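Local coordinates for probable GTP-binding protein EngB (PDB 2CXX) that binds guanine nucleotides with magnesium as cofactor and is probably necessary for normal cell division and septation, at residues A2-A7 / V85-V90; R36-I41 / I49-F54; E97-W102 / N143-K148. One frame throughout, in Å; residues are numbered along the deposited sequence.

Interaction 1 (A2-A7 / V85-V90); sequences ATIIFA and VAVLVV
V87 lies beside F6 with its CB over the ring face, 3.9 Å from the ring centroid and 15° off the normal, a CH-pi contact displaced toward the rim. V87 CG1, anti to the backbone N (chi1 180°), is thereby set on the CE2 side, 3.7 Å from F6 CE2; CG2 meets F6 CZ and I4 CG2. On this face I4 CG1 also meets V85 CG1 (3.6 Å), and V89 CG2 comes up to the ring edge.

The other face is tightest at I5 and A86, where I5 CG1 and A86 CB are squeezed to 3.4 Å; a lone methyl at A86 suits so little room. Between the faces runs a parallel ladder. V87 N reaches I5 O (2.8 Å, 168° at the hydrogen) and V89 N reaches A7 O (2.9 Å), while I5 N and A7 N donate back to V85 O and V87 O. Beta-branched valine and isoleucine suit such extended backbone.

The contact slackens toward the partly exposed start of the first strand: T3 O stays 3.6 Å from V85 N, and T3 N turns to the carboxylate of D84. As in P-loop GTPases, these are adjacent central strands, the first leading into the P-loop, whose V12 touches V89. Helix 14-22 covers F6 and V89, helix 110-120 covers A7, A86 and L88 on the reverse, and strand 46-50 pairs with the other edge of strand 3-8.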
loop_
_atom_site.group_PDB
_atom_site.type_symbol
_atom_site.label_atom_id
_atom_site.label_comp_id
_atom_site.label_asym_id
_atom_site.label_seq_id
_atom_site.Cartn_x
_atom_site.Cartn_y
_atom_site.Cartn_z
ATOM N N ALA A 2 1.519 -4.620 17.873
ATOM C CA ALA A 2 0.463 -4.663 16.780
ATOM C C ALA A 2 1.022 -5.205 15.468
ATOM O O ALA A 2 2.220 -5.248 15.282
ATOM C CB ALA A 2 -0.081 -3.268 16.540
ATOM N N THR A 3 0.149 -5.623 14.546
ATOM C CA THR A 3 0.599 -6.140 13.268
ATOM C C THR A 3 0.096 -5.179 12.208
ATOM O O THR A 3 -1.060 -4.881 12.176
ATOM C CB THR A 3 -0.014 -7.510 12.987
ATOM O OG1 THR A 3 0.639 -8.467 13.819
ATOM C CG2 THR A 3 0.122 -7.885 11.511
ATOM N N ILE A 4 0.993 -4.748 11.320
ATOM C CA ILE A 4 0.688 -3.786 10.279
ATOM C C ILE A 4 1.044 -4.431 8.935
ATOM O O ILE A 4 2.154 -4.927 8.737
ATOM C CB ILE A 4 1.561 -2.518 10.475
ATOM C CG1 ILE A 4 1.313 -1.936 11.878
ATOM C CG2 ILE A 4 1.298 -1.504 9.363
ATOM C CD1 ILE A 4 2.576 -1.918 12.735
ATOM N N ILE A 5 0.098 -4.497 8.011
ATOM C CA ILE A 5 0.452 -5.065 6.709
ATOM C C ILE A 5 0.711 -3.894 5.742
ATOM O O ILE A 5 0.176 -2.787 5.908
ATOM C CB ILE A 5 -0.662 -5.989 6.122
ATOM C CG1 ILE A 5 -1.939 -5.209 5.777
ATOM C CG2 ILE A 5 -0.947 -7.127 7.102
ATOM C CD1 ILE A 5 -3.072 -6.088 5.067
ATOM N N PHE A 6 1.655 -4.127 4.836
ATOM C CA PHE A 6 1.996 -3.194 3.781
ATOM C C PHE A 6 1.707 -3.906 2.469
ATOM O O PHE A 6 1.990 -5.084 2.289
ATOM C CB PHE A 6 3.462 -2.744 3.802
ATOM C CG PHE A 6 3.736 -1.617 4.756
ATOM C CD1 PHE A 6 3.723 -1.821 6.162
ATOM C CD2 PHE A 6 3.981 -0.355 4.266
ATOM C CE1 PHE A 6 3.953 -0.770 7.050
ATOM C CE2 PHE A 6 4.206 0.721 5.152
ATOM C CZ PHE A 6 4.189 0.515 6.524
ATOM N N ALA A 7 1.180 -3.154 1.524
ATOM C CA ALA A 7 0.835 -3.711 0.252
ATOM C C ALA A 7 0.841 -2.591 -0.794
ATOM O O ALA A 7 0.709 -1.419 -0.480
ATOM C CB ALA A 7 -0.573 -4.348 0.349
ATOM N N VAL A 85 -3.797 -2.759 11.345
ATOM C CA VAL A 85 -3.954 -1.691 10.370
ATOM C C VAL A 85 -3.240 -2.091 9.105
ATOM O O VAL A 85 -2.334 -2.884 9.141
ATOM C CB VAL A 85 -3.396 -0.339 10.944
ATOM C CG1 VAL A 85 -1.965 -0.505 11.270
ATOM C CG2 VAL A 85 -3.656 0.835 9.932
ATOM N N ALA A 86 -3.679 -1.570 7.958
ATOM C CA ALA A 86 -3.073 -1.846 6.676
ATOM C C ALA A 86 -2.598 -0.539 6.068
ATOM O O ALA A 86 -3.238 0.511 6.191
ATOM C CB ALA A 86 -4.125 -2.556 5.675
ATOM N N VAL A 87 -1.422 -0.571 5.456
ATOM C CA VAL A 87 -0.935 0.598 4.730
ATOM C C VAL A 87 -0.866 0.214 3.256
ATOM O O VAL A 87 -0.120 -0.699 2.877
ATOM C CB VAL A 87 0.466 0.998 5.144
ATOM C CG1 VAL A 87 0.946 2.278 4.312
ATOM C CG2 VAL A 87 0.444 1.340 6.632
ATOM N N LEU A 88 -1.691 0.857 2.431
ATOM C CA LEU A 88 -1.629 0.607 1.009
ATOM C C LEU A 88 -0.776 1.746 0.455
ATOM O O LEU A 88 -1.135 2.918 0.563
ATOM C CB LEU A 88 -3.049 0.640 0.368
ATOM C CG LEU A 88 -3.118 0.758 -1.167
ATOM C CD1 LEU A 88 -2.469 -0.406 -1.893
ATOM C CD2 LEU A 88 -4.581 0.860 -1.586
ATOM N N VAL A 89 0.348 1.390 -0.160
ATOM C CA VAL A 89 1.238 2.382 -0.774
ATOM C C VAL A 89 0.836 2.543 -2.219
ATOM O O VAL A 89 0.712 1.562 -2.899
ATOM C CB VAL A 89 2.660 1.874 -0.747
ATOM C CG1 VAL A 89 3.609 2.993 -1.108
ATOM C CG2 VAL A 89 2.986 1.328 0.672
ATOM N N VAL A 90 0.591 3.773 -2.675
ATOM C CA VAL A 90 0.279 4.038 -4.085
ATOM C C VAL A 90 1.243 5.056 -4.596
ATOM O O VAL A 90 1.846 5.819 -3.835
ATOM C CB VAL A 90 -1.150 4.547 -4.340
ATOM C CG1 VAL A 90 -2.169 3.504 -3.717
ATOM C CG2 VAL A 90 -1.335 5.891 -3.762
#

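Interaction 2 (R36-I41 / I49-F54); sequences RKIIEI and IDMPGF
I39 and D50 form an antiparallel hydrogen-bonded pair: D50 N reaches I39 O at 2.8 Å, and I39 N returns to D50 O at 3.2 Å, tilted 20° from the carbonyl plane. Their side chains run side by side, I39 CG1 lying 3.7 Å from D50 CB. On the reverse face I38 CG2 presses on I49 CG2 at 3.4 Å, closer than usual for two methyls. The other branch of I38 serves the loop beyond: CG1 rests on P52 CD (3.8 Å), and CD1 lies near SE of the selenomethionine M51 (4.0 Å). E40 lays its CG against I49 CG1, using its aliphatic part for packing while the exposed carboxylate pairs with K47.

This is one end of the hairpin of strands 39-43 and 46-50, running into the D-x-P-G sequence D50 to G53, the G3 motif of P-loop GTPases, predicted to bind GTP as are R36 and K37.

Basic residues outside the two segments position the aspartate: its CG, anti to the backbone N (chi1 -178°), is carried away from the strand backbone toward them, and OD1 pairs with the P-loop lysine K14, OD2 with NE of R27. R27 also bonds K37 O, so one arginine bridges the two segments, while K14 NZ also bonds M51 O, linking the G3 loop to the P-loop.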
loop_
_atom_site.group_PDB
_atom_site.type_symbol
_atom_site.label_atom_id
_atom_site.label_comp_id
_atom_site.label_asym_id
_atom_site.label_seq_id
_atom_site.Cartn_x
_atom_site.Cartn_y
_atom_site.Cartn_z
ATOM N N ARG A 36 8.557 -13.348 -4.684
ATOM C CA ARG A 36 7.164 -13.686 -4.803
ATOM C C ARG A 36 6.534 -14.138 -3.484
ATOM O O ARG A 36 5.453 -14.721 -3.467
ATOM C CB ARG A 36 7.034 -14.757 -5.904
ATOM C CG ARG A 36 7.347 -14.195 -7.319
ATOM C CD ARG A 36 7.945 -15.242 -8.295
ATOM N NE ARG A 36 7.419 -16.593 -8.075
ATOM C CZ ARG A 36 7.401 -17.567 -8.994
ATOM N NH1 ARG A 36 7.880 -17.342 -10.220
ATOM N NH2 ARG A 36 6.911 -18.774 -8.676
ATOM N N LYS A 37 7.206 -13.804 -2.380
ATOM C CA LYS A 37 6.789 -14.219 -1.046
ATOM C C LYS A 37 6.530 -13.085 -0.035
ATOM O O LYS A 37 7.058 -11.974 -0.121
ATOM C CB LYS A 37 7.837 -15.164 -0.415
ATOM C CG LYS A 37 8.243 -16.403 -1.214
ATOM C CD LYS A 37 7.151 -17.485 -1.187
ATOM C CE LYS A 37 7.493 -18.589 -2.164
ATOM N NZ LYS A 37 6.286 -19.447 -2.458
ATOM N N ILE A 38 5.718 -13.426 0.944
ATOM C CA ILE A 38 5.354 -12.516 2.036
ATOM C C ILE A 38 6.465 -12.565 3.047
ATOM O O ILE A 38 6.964 -13.646 3.383
ATOM C CB ILE A 38 4.024 -12.991 2.671
ATOM C CG1 ILE A 38 2.950 -12.978 1.593
ATOM C CG2 ILE A 38 3.651 -12.162 3.870
ATOM C CD1 ILE A 38 1.612 -13.618 2.056
ATOM N N ILE A 39 6.879 -11.403 3.542
ATOM C CA ILE A 39 7.968 -11.368 4.507
ATOM C C ILE A 39 7.519 -10.646 5.768
ATOM O O ILE A 39 6.601 -9.816 5.707
ATOM C CB ILE A 39 9.230 -10.662 3.930
ATOM C CG1 ILE A 39 8.914 -9.246 3.545
ATOM C CG2 ILE A 39 9.862 -11.520 2.787
ATOM C CD1 ILE A 39 10.200 -8.479 3.256
ATOM N N GLU A 40 8.125 -10.984 6.904
ATOM C CA GLU A 40 7.828 -10.330 8.192
ATOM C C GLU A 40 9.030 -9.535 8.663
ATOM O O GLU A 40 10.199 -9.979 8.600
ATOM C CB GLU A 40 7.440 -11.368 9.275
ATOM C CG GLU A 40 6.052 -11.877 9.055
ATOM C CD GLU A 40 5.479 -12.731 10.179
ATOM O OE1 GLU A 40 6.020 -12.737 11.329
ATOM O OE2 GLU A 40 4.502 -13.390 9.822
ATOM N N ILE A 41 8.735 -8.340 9.113
ATOM C CA ILE A 41 9.768 -7.409 9.603
ATOM C C ILE A 41 9.493 -6.973 11.057
ATOM O O ILE A 41 8.380 -6.525 11.396
ATOM C CB ILE A 41 9.810 -6.158 8.654
ATOM C CG1 ILE A 41 10.139 -6.603 7.224
ATOM C CG2 ILE A 41 10.870 -5.104 9.123
ATOM C CD1 ILE A 41 9.365 -5.728 6.188
ATOM N N ILE A 49 4.028 -7.050 8.132
ATOM C CA ILE A 49 3.946 -8.207 7.237
ATOM C C ILE A 49 3.821 -7.525 5.866
ATOM O O ILE A 49 2.882 -6.799 5.581
ATOM C CB ILE A 49 2.788 -9.149 7.590
ATOM C CG1 ILE A 49 2.931 -9.601 9.048
ATOM C CG2 ILE A 49 2.846 -10.363 6.655
ATOM C CD1 ILE A 49 1.832 -10.485 9.537
ATOM N N ASP A 50 4.827 -7.736 5.043
ATOM C CA ASP A 50 4.938 -7.072 3.756
ATOM C C ASP A 50 4.583 -7.970 2.593
ATOM O O ASP A 50 5.260 -8.963 2.349
ATOM C CB ASP A 50 6.384 -6.579 3.606
ATOM C CG ASP A 50 6.591 -5.836 2.326
ATOM O OD1 ASP A 50 5.728 -4.994 1.989
ATOM O OD2 ASP A 50 7.613 -6.086 1.665
HETATM N N MSE A 51 3.541 -7.606 1.857
HETATM C CA MSE A 51 3.078 -8.366 0.731
HETATM C C MSE A 51 3.919 -8.080 -0.495
HETATM O O MSE A 51 4.427 -6.985 -0.647
HETATM C CB MSE A 51 1.639 -7.983 0.399
HETATM C CG MSE A 51 0.637 -7.946 1.533
HETATM SE SE MSE A 51 0.480 -9.785 2.356
HETATM C CE MSE A 51 0.238 -9.242 4.251
ATOM N N PRO A 52 4.169 -9.099 -1.317
ATOM C CA PRO A 52 4.940 -8.828 -2.535
ATOM C C PRO A 52 4.133 -7.815 -3.384
ATOM O O PRO A 52 2.913 -7.786 -3.356
ATOM C CB PRO A 52 5.043 -10.208 -3.218
ATOM C CG PRO A 52 4.137 -11.094 -2.476
ATOM C CD PRO A 52 3.893 -10.538 -1.116
ATOM N N GLY A 53 4.820 -6.978 -4.146
ATOM C CA GLY A 53 4.113 -5.986 -4.965
ATOM C C GLY A 53 3.100 -6.608 -5.929
ATOM O O GLY A 53 3.369 -7.674 -6.546
ATOM N N PHE A 54 1.951 -5.945 -6.086
ATOM C CA PHE A 54 0.897 -6.372 -6.994
ATOM C C PHE A 54 1.240 -5.974 -8.428
ATOM O O PHE A 54 2.084 -5.157 -8.670
ATOM C CB PHE A 54 -0.413 -5.608 -6.732
ATOM C CG PHE A 54 -0.974 -5.776 -5.346
ATOM C CD1 PHE A 54 -1.181 -7.043 -4.827
ATOM C CD2 PHE A 54 -1.403 -4.653 -4.645
ATOM C CE1 PHE A 54 -1.823 -7.210 -3.603
ATOM C CE2 PHE A 54 -2.048 -4.801 -3.428
ATOM C CZ PHE A 54 -2.257 -6.083 -2.904
#

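Interaction 3 (E97-W102 / N143-K148); sequences EIIKRW and NFLAEK
I99 carries the apolar part of this contact between helices 94-104 and 138-149, its branches fanning out over three residues. CD1 meets L145 CD2 at 3.8 Å, while CG2 lies 4.0 Å from F144 CE2 and 3.9 Å from K148 CD. A branched residue suits the spot because the short segment axes stay 11.5 Å apart, inclined by 43°, and the gap is bridged by side chains alone.

The aromatic contribution comes from F144, whose CG, anti to the backbone N (chi1 179°), is carried out toward helix 94-104. The stem of K100 approaches its ring obliquely, CG 3.8 Å from CZ; from F144's own helix, one turn on, K148 CG sits over one face, offset toward the rim. K100 NZ is 5.3 Å from the ring centroid, a long cation-pi approach and at most a weak attraction.

Charges come last. K100 NZ forms a salt bridge within its own helix with E97 OE2 (2.6 Å), at the syn lone pair; K148 NZ reaches across to E103 of helix 94-104.

Helix 94-104 is the first of two helices between strands 85-91 and 125-130, and helix 138-149 follows the latter; the pair packs on the flank of the alpha/beta P-loop GTPase fold.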
loop_
_atom_site.group_PDB
_atom_site.type_symbol
_atom_site.label_atom_id
_atom_site.label_comp_id
_atom_site.label_asym_id
_atom_site.label_seq_id
_atom_site.Cartn_x
_atom_site.Cartn_y
_atom_site.Cartn_z
ATOM N N GLU A 97 -3.640 8.051 -13.408
ATOM C CA GLU A 97 -3.653 7.869 -14.842
ATOM C C GLU A 97 -3.841 6.402 -15.163
ATOM O O GLU A 97 -4.475 6.068 -16.147
ATOM C CB GLU A 97 -2.363 8.436 -15.441
ATOM C CG GLU A 97 -2.272 9.950 -15.218
ATOM C CD GLU A 97 -3.527 10.670 -15.705
ATOM O OE1 GLU A 97 -3.836 10.562 -16.913
ATOM O OE2 GLU A 97 -4.225 11.320 -14.876
ATOM N N ILE A 98 -3.311 5.507 -14.315
ATOM C CA ILE A 98 -3.524 4.082 -14.528
ATOM C C ILE A 98 -5.018 3.785 -14.332
ATOM O O ILE A 98 -5.614 3.057 -15.105
ATOM C CB ILE A 98 -2.688 3.267 -13.523
ATOM C CG1 ILE A 98 -1.206 3.428 -13.904
ATOM C CG2 ILE A 98 -3.050 1.766 -13.527
ATOM C CD1 ILE A 98 -0.274 2.863 -12.845
ATOM N N ILE A 99 -5.617 4.383 -13.301
ATOM C CA ILE A 99 -7.029 4.120 -13.031
ATOM C C ILE A 99 -7.856 4.498 -14.247
ATOM O O ILE A 99 -8.653 3.710 -14.683
ATOM C CB ILE A 99 -7.506 4.878 -11.788
ATOM C CG1 ILE A 99 -6.988 4.135 -10.562
ATOM C CG2 ILE A 99 -9.076 4.964 -11.720
ATOM C CD1 ILE A 99 -7.133 4.996 -9.276
ATOM N N LYS A 100 -7.581 5.651 -14.833
ATOM C CA LYS A 100 -8.348 6.094 -16.000
ATOM C C LYS A 100 -8.223 5.159 -17.237
ATOM O O LYS A 100 -9.255 4.852 -17.938
ATOM C CB LYS A 100 -7.926 7.534 -16.362
ATOM C CG LYS A 100 -8.055 8.584 -15.225
ATOM C CD LYS A 100 -7.526 9.925 -15.661
ATOM C CE LYS A 100 -7.377 10.845 -14.465
ATOM N NZ LYS A 100 -6.739 12.153 -14.845
ATOM N N ARG A 101 -7.014 4.635 -17.486
ATOM C CA ARG A 101 -6.868 3.770 -18.656
ATOM C C ARG A 101 -7.503 2.403 -18.417
ATOM O O ARG A 101 -8.049 1.794 -19.351
ATOM C CB ARG A 101 -5.407 3.596 -19.085
ATOM C CG ARG A 101 -4.627 4.889 -19.290
ATOM C CD ARG A 101 -3.271 4.503 -20.028
ATOM N NE ARG A 101 -2.348 5.613 -20.079
ATOM C CZ ARG A 101 -1.513 5.937 -19.101
ATOM N NH1 ARG A 101 -1.493 5.207 -18.010
ATOM N NH2 ARG A 101 -0.716 7.001 -19.236
ATOM N N TRP A 102 -7.467 1.915 -17.183
ATOM C CA TRP A 102 -8.089 0.643 -16.894
ATOM C C TRP A 102 -9.614 0.768 -16.973
ATOM O O TRP A 102 -10.293 -0.107 -17.552
ATOM C CB TRP A 102 -7.634 0.160 -15.489
ATOM C CG TRP A 102 -6.267 -0.532 -15.521
ATOM C CD1 TRP A 102 -5.102 -0.055 -16.112
ATOM C CD2 TRP A 102 -5.939 -1.825 -15.003
ATOM N NE1 TRP A 102 -4.091 -0.974 -15.988
ATOM C CE2 TRP A 102 -4.570 -2.074 -15.318
ATOM C CE3 TRP A 102 -6.658 -2.808 -14.307
ATOM C CZ2 TRP A 102 -3.934 -3.252 -14.965
ATOM C CZ3 TRP A 102 -6.000 -3.997 -13.950
ATOM C CH2 TRP A 102 -4.655 -4.199 -14.284
ATOM N N ASN A 143 -8.100 13.794 -4.026
ATOM C CA ASN A 143 -9.548 13.873 -4.172
ATOM C C ASN A 143 -10.010 12.864 -5.182
ATOM O O ASN A 143 -11.077 12.264 -5.017
ATOM C CB ASN A 143 -10.014 15.249 -4.633
ATOM C CG ASN A 143 -9.907 16.292 -3.540
ATOM O OD1 ASN A 143 -9.806 15.959 -2.357
ATOM N ND2 ASN A 143 -9.966 17.550 -3.914
ATOM N N PHE A 144 -9.219 12.662 -6.243
ATOM C CA PHE A 144 -9.574 11.693 -7.276
ATOM C C PHE A 144 -9.573 10.276 -6.686
ATOM O O PHE A 144 -10.502 9.489 -6.900
ATOM C CB PHE A 144 -8.530 11.790 -8.447
ATOM C CG PHE A 144 -8.759 10.828 -9.550
ATOM C CD1 PHE A 144 -9.659 11.125 -10.568
ATOM C CD2 PHE A 144 -8.080 9.609 -9.580
ATOM C CE1 PHE A 144 -9.866 10.226 -11.587
ATOM C CE2 PHE A 144 -8.272 8.713 -10.569
ATOM C CZ PHE A 144 -9.168 9.000 -11.597
ATOM N N LEU A 145 -8.507 9.941 -5.955
ATOM C CA LEU A 145 -8.379 8.619 -5.387
ATOM C C LEU A 145 -9.483 8.391 -4.370
ATOM O O LEU A 145 -10.003 7.295 -4.263
ATOM C CB LEU A 145 -6.988 8.458 -4.721
ATOM C CG LEU A 145 -5.738 8.541 -5.617
ATOM C CD1 LEU A 145 -4.473 8.256 -4.809
ATOM C CD2 LEU A 145 -5.880 7.514 -6.692
ATOM N N ALA A 146 -9.845 9.419 -3.612
ATOM C CA ALA A 146 -10.890 9.237 -2.608
ATOM C C ALA A 146 -12.205 8.868 -3.295
ATOM O O ALA A 146 -12.893 7.960 -2.857
ATOM C CB ALA A 146 -11.044 10.503 -1.741
ATOM N N GLU A 147 -12.531 9.533 -4.407
ATOM C CA GLU A 147 -13.758 9.220 -5.123
ATOM C C GLU A 147 -13.690 7.777 -5.708
ATOM O O GLU A 147 -14.656 7.033 -5.614
ATOM C CB GLU A 147 -13.933 10.284 -6.230
ATOM C CG GLU A 147 -15.331 10.446 -6.823
ATOM C CD GLU A 147 -15.667 9.434 -7.853
ATOM O OE1 GLU A 147 -14.768 9.043 -8.603
ATOM O OE2 GLU A 147 -16.856 9.032 -7.939
ATOM N N LYS A 148 -12.541 7.375 -6.268
ATOM C CA LYS A 148 -12.446 6.040 -6.871
ATOM C C LYS A 148 -12.428 4.905 -5.838
ATOM O O LYS A 148 -12.925 3.796 -6.105
ATOM C CB LYS A 148 -11.180 5.950 -7.751
ATOM C CG LYS A 148 -11.229 6.866 -8.994
ATOM C CD LYS A 148 -12.292 6.396 -9.948
ATOM C CE LYS A 148 -12.573 7.437 -11.023
ATOM N NZ LYS A 148 -13.743 7.040 -11.885
#

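How the interactions relate
Interaction 1 is the buried centre of the sheet, interaction 2 a partly buried contact toward its edge, and interaction 3 a partly buried helix pair on the far side of the chain's centre from interaction 2. The first two hold one sheet: I4 O meets I49 N at 2.9 Å and F6 O meets M51 N at 3.0 Å, both probable hydrogen bonds. Interaction 1 touches interaction 3 where V90 CG2 packs on L145 CD1 of helix 138-149; strand 85-91 also runs on in the chain to helix 94-104. Chemistry follows place: backbone bonds and hydrocarbon in the centre, an aspartate held by basic residues beside the nucleotide site, and lysine methylenes with salt bridges within and between the helices.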